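Local atomic coordinates of D-aminoacyl-tRNA deacylase (Archaeoglobus fulgidus, PDB entry 1YQE), a protein that probably hydrolyses D-aminoacyl-tRNAs to free tRNA and D-amino acids, with zinc as cofactor, so countering the toxicity of D-aminoacyl-tRNA. Residues Arg79-Asp84 with Glu162-Arg167. Residues are numbered along the deposited sequence; the frame is centred on the assembly and turned at random.
Sequences RHSSKD and EEWKDR. With POP (pyrophosphate 2-), chain B.
R79 runs across one face of the W164 indole on its way to the bound pyrophosphate, and it illustrates how an aromatic platform can carry a cationic side chain to an anion. Its CB already touches the five-membered ring, 3.5 Å from W164 CD1. With CG lodged between the backbone N and the carbonyl carbon (chi1 58°) and the chain extended from there to NE, the side chain is led over the six-membered ring. R79 CD settles above that ring in a CH-pi contact, 3.6 Å from its centroid and close to the normal. Beyond it the guanidinium makes a cation-pi interaction, R79 CZ lying 4.9 Å from the same centroid, with the two planes tilted by 36° rather than stacked flat. At the tip, R79 NH1 donates a hydrogen bond of 2.9 Å to POP O1, which lies at the edge of the guanidinium.

At the edge of the indole, W164 NE1 donates to H80 O over 3.1 Å, nearly straight and within the ring plane, although it meets the carbonyl from above its plane. Together with R79 over the face, this limits the turning of the indole, while S81 CB packs at the benzo edge. S81 N is bonded to POP O5 at 3.0 Å, and H80 ND1 makes a weak, bent hydrogen bond to the same oxygen; R54 adds a further bond to the pyrophosphate. A leucine in place of W164 would probably leave H80 O without this donor and R79 without its aromatic support, so that the guanidinium could swing more readily. R79, H80 and S81 thus line a pyrophosphate pocket, consistent with a site for phosphate groups such as those of tRNA, where ring and anion are both likely to stabilise the arginine's positive charge.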
loop_
_atom_site.group_PDB
_atom_site.type_symbol
_atom_site.label_atom_id
_atom_site.label_comp_id
_atom_site.label_asym_id
_atom_site.label_seq_id
_atom_site.Cartn_x
_atom_site.Cartn_y
_atom_site.Cartn_z
ATOM N N ARG A 79 10.195 -2.810 -6.344
ATOM C CA ARG A 79 10.235 -2.016 -7.553
ATOM C C ARG A 79 8.838 -2.076 -8.161
ATOM O O ARG A 79 8.019 -2.921 -7.781
ATOM C CB ARG A 79 11.241 -2.613 -8.539
ATOM C CG ARG A 79 10.936 -4.052 -8.920
ATOM C CD ARG A 79 11.959 -4.590 -9.906
ATOM N NE ARG A 79 11.846 -6.034 -10.078
ATOM C CZ ARG A 79 10.812 -6.648 -10.640
ATOM N NH1 ARG A 79 9.787 -5.944 -11.097
ATOM N NH2 ARG A 79 10.801 -7.971 -10.739
ATOM N N HIS A 80 8.563 -1.164 -9.085
ATOM C CA HIS A 80 7.288 -1.149 -9.789
ATOM C C HIS A 80 7.626 -1.184 -11.274
ATOM O O HIS A 80 8.361 -0.330 -11.764
ATOM C CB HIS A 80 6.479 0.114 -9.475
ATOM C CG HIS A 80 5.299 0.304 -10.379
ATOM N ND1 HIS A 80 4.273 -0.613 -10.467
ATOM C CD2 HIS A 80 5.014 1.274 -11.281
ATOM C CE1 HIS A 80 3.410 -0.219 -11.386
ATOM N NE2 HIS A 80 3.836 0.923 -11.896
ATOM N N SER A 81 7.102 -2.177 -11.983
ATOM C CA SER A 81 7.370 -2.300 -13.409
ATOM C C SER A 81 6.152 -1.873 -14.221
ATOM O O SER A 81 5.043 -2.341 -13.983
ATOM C CB SER A 81 7.745 -3.748 -13.747
ATOM O OG SER A 81 8.095 -3.876 -15.115
ATOM N N SER A 82 6.360 -0.973 -15.176
ATOM C CA SER A 82 5.266 -0.498 -16.011
ATOM C C SER A 82 5.753 -0.173 -17.412
ATOM O O SER A 82 6.881 0.290 -17.598
ATOM C CB SER A 82 4.620 0.743 -15.393
ATOM O OG SER A 82 3.535 1.195 -16.187
ATOM N N LYS A 83 4.893 -0.423 -18.394
ATOM C CA LYS A 83 5.218 -0.167 -19.789
ATOM C C LYS A 83 5.204 1.321 -20.124
ATOM O O LYS A 83 5.676 1.721 -21.188
ATOM C CB LYS A 83 4.238 -0.918 -20.699
ATOM C CG LYS A 83 2.769 -0.630 -20.417
ATOM C CD LYS A 83 1.867 -1.477 -21.303
ATOM C CE LYS A 83 0.398 -1.299 -20.949
ATOM N NZ LYS A 83 -0.092 0.082 -21.216
ATOM N N ASP A 84 4.662 2.142 -19.226
ATOM C CA ASP A 84 4.622 3.579 -19.469
ATOM C C ASP A 84 5.989 4.206 -19.219
ATOM O O ASP A 84 6.236 5.344 -19.605
ATOM C CB ASP A 84 3.559 4.266 -18.598
ATOM C CG ASP A 84 3.785 4.067 -17.105
ATOM O OD1 ASP A 84 4.931 4.239 -16.628
ATOM O OD2 ASP A 84 2.800 3.753 -16.400
ATOM N N GLU A 162 16.022 1.791 -14.852
ATOM C CA GLU A 162 16.659 3.086 -14.650
ATOM C C GLU A 162 16.286 3.644 -13.283
ATOM O O GLU A 162 17.133 4.175 -12.559
ATOM C CB GLU A 162 16.232 4.070 -15.740
ATOM C CG GLU A 162 17.081 4.005 -16.993
ATOM C CD GLU A 162 18.544 4.289 -16.707
ATOM O OE1 GLU A 162 18.833 5.332 -16.079
ATOM O OE2 GLU A 162 19.403 3.473 -17.112
ATOM N N GLU A 163 15.012 3.515 -12.931
ATOM C CA GLU A 163 14.527 4.012 -11.652
ATOM C C GLU A 163 14.836 3.056 -10.500
ATOM O O GLU A 163 15.106 3.495 -9.383
ATOM C CB GLU A 163 13.018 4.266 -11.724
ATOM C CG GLU A 163 12.598 5.358 -12.699
ATOM C CD GLU A 163 12.805 4.968 -14.152
ATOM O OE1 GLU A 163 12.299 3.901 -14.557
ATOM O OE2 GLU A 163 13.464 5.731 -14.892
ATOM N N TRP A 164 14.805 1.754 -10.768
ATOM C CA TRP A 164 15.077 0.775 -9.721
ATOM C C TRP A 164 16.499 0.905 -9.179
ATOM O O TRP A 164 16.753 0.648 -8.003
ATOM C CB TRP A 164 14.864 -0.651 -10.237
ATOM C CG TRP A 164 13.555 -0.881 -10.939
ATOM C CD1 TRP A 164 12.391 -0.182 -10.772
ATOM C CD2 TRP A 164 13.279 -1.892 -11.914
ATOM N NE1 TRP A 164 11.407 -0.694 -11.589
ATOM C CE2 TRP A 164 11.926 -1.743 -12.300
ATOM C CE3 TRP A 164 14.045 -2.910 -12.501
ATOM C CZ2 TRP A 164 11.323 -2.576 -13.249
ATOM C CZ3 TRP A 164 13.444 -3.739 -13.444
ATOM C CH2 TRP A 164 12.096 -3.565 -13.808
ATOM N N LYS A 165 17.427 1.311 -10.037
ATOM C CA LYS A 165 18.818 1.460 -9.633
ATOM C C LYS A 165 19.116 2.855 -9.089
ATOM O O LYS A 165 20.232 3.128 -8.644
ATOM C CB LYS A 165 19.741 1.167 -10.818
ATOM C CG LYS A 165 19.625 -0.247 -11.367
ATOM C CD LYS A 165 20.629 -0.479 -12.485
ATOM C CE LYS A 165 20.584 -1.914 -12.986
ATOM N NZ LYS A 165 20.818 -2.894 -11.884
ATOM N N ASP A 166 18.115 3.732 -9.123
ATOM C CA ASP A 166 18.272 5.103 -8.649
ATOM C C ASP A 166 18.520 5.112 -7.142
ATOM O O ASP A 166 17.607 4.870 -6.352
ATOM C CB ASP A 166 17.014 5.913 -8.982
ATOM C CG ASP A 166 17.225 7.411 -8.841
ATOM O OD1 ASP A 166 17.824 7.837 -7.837
ATOM O OD2 ASP A 166 16.779 8.165 -9.732
ATOM N N ARG A 167 19.759 5.398 -6.754
ATOM C CA ARG A 167 20.147 5.430 -5.346
ATOM C C ARG A 167 19.390 6.461 -4.518
ATOM O O ARG A 167 18.917 6.159 -3.424
ATOM C CB ARG A 167 21.647 5.704 -5.219
ATOM C CG ARG A 167 22.455 4.567 -4.610
ATOM C CD ARG A 167 22.453 3.332 -5.499
ATOM N NE ARG A 167 23.450 2.354 -5.066
ATOM C CZ ARG A 167 23.643 1.174 -5.644
ATOM N NH1 ARG A 167 22.904 0.811 -6.686
ATOM N NH2 ARG A 167 24.580 0.356 -5.186
HETATM P P1 POP B . 6.611 -7.011 -10.467
HETATM O O1 POP B . 7.141 -6.769 -11.871
HETATM O O2 POP B . 7.778 -7.465 -9.581
HETATM O O3 POP B . 5.558 -8.109 -10.452
HETATM O O POP B . 6.035 -5.613 -9.778
HETATM P P2 POP B . 4.591 -4.894 -10.179
HETATM O O4 POP B . 3.882 -5.578 -11.317
HETATM O O5 POP B . 4.836 -3.463 -10.530
HETATM O O6 POP B . 3.767 -4.942 -8.798
#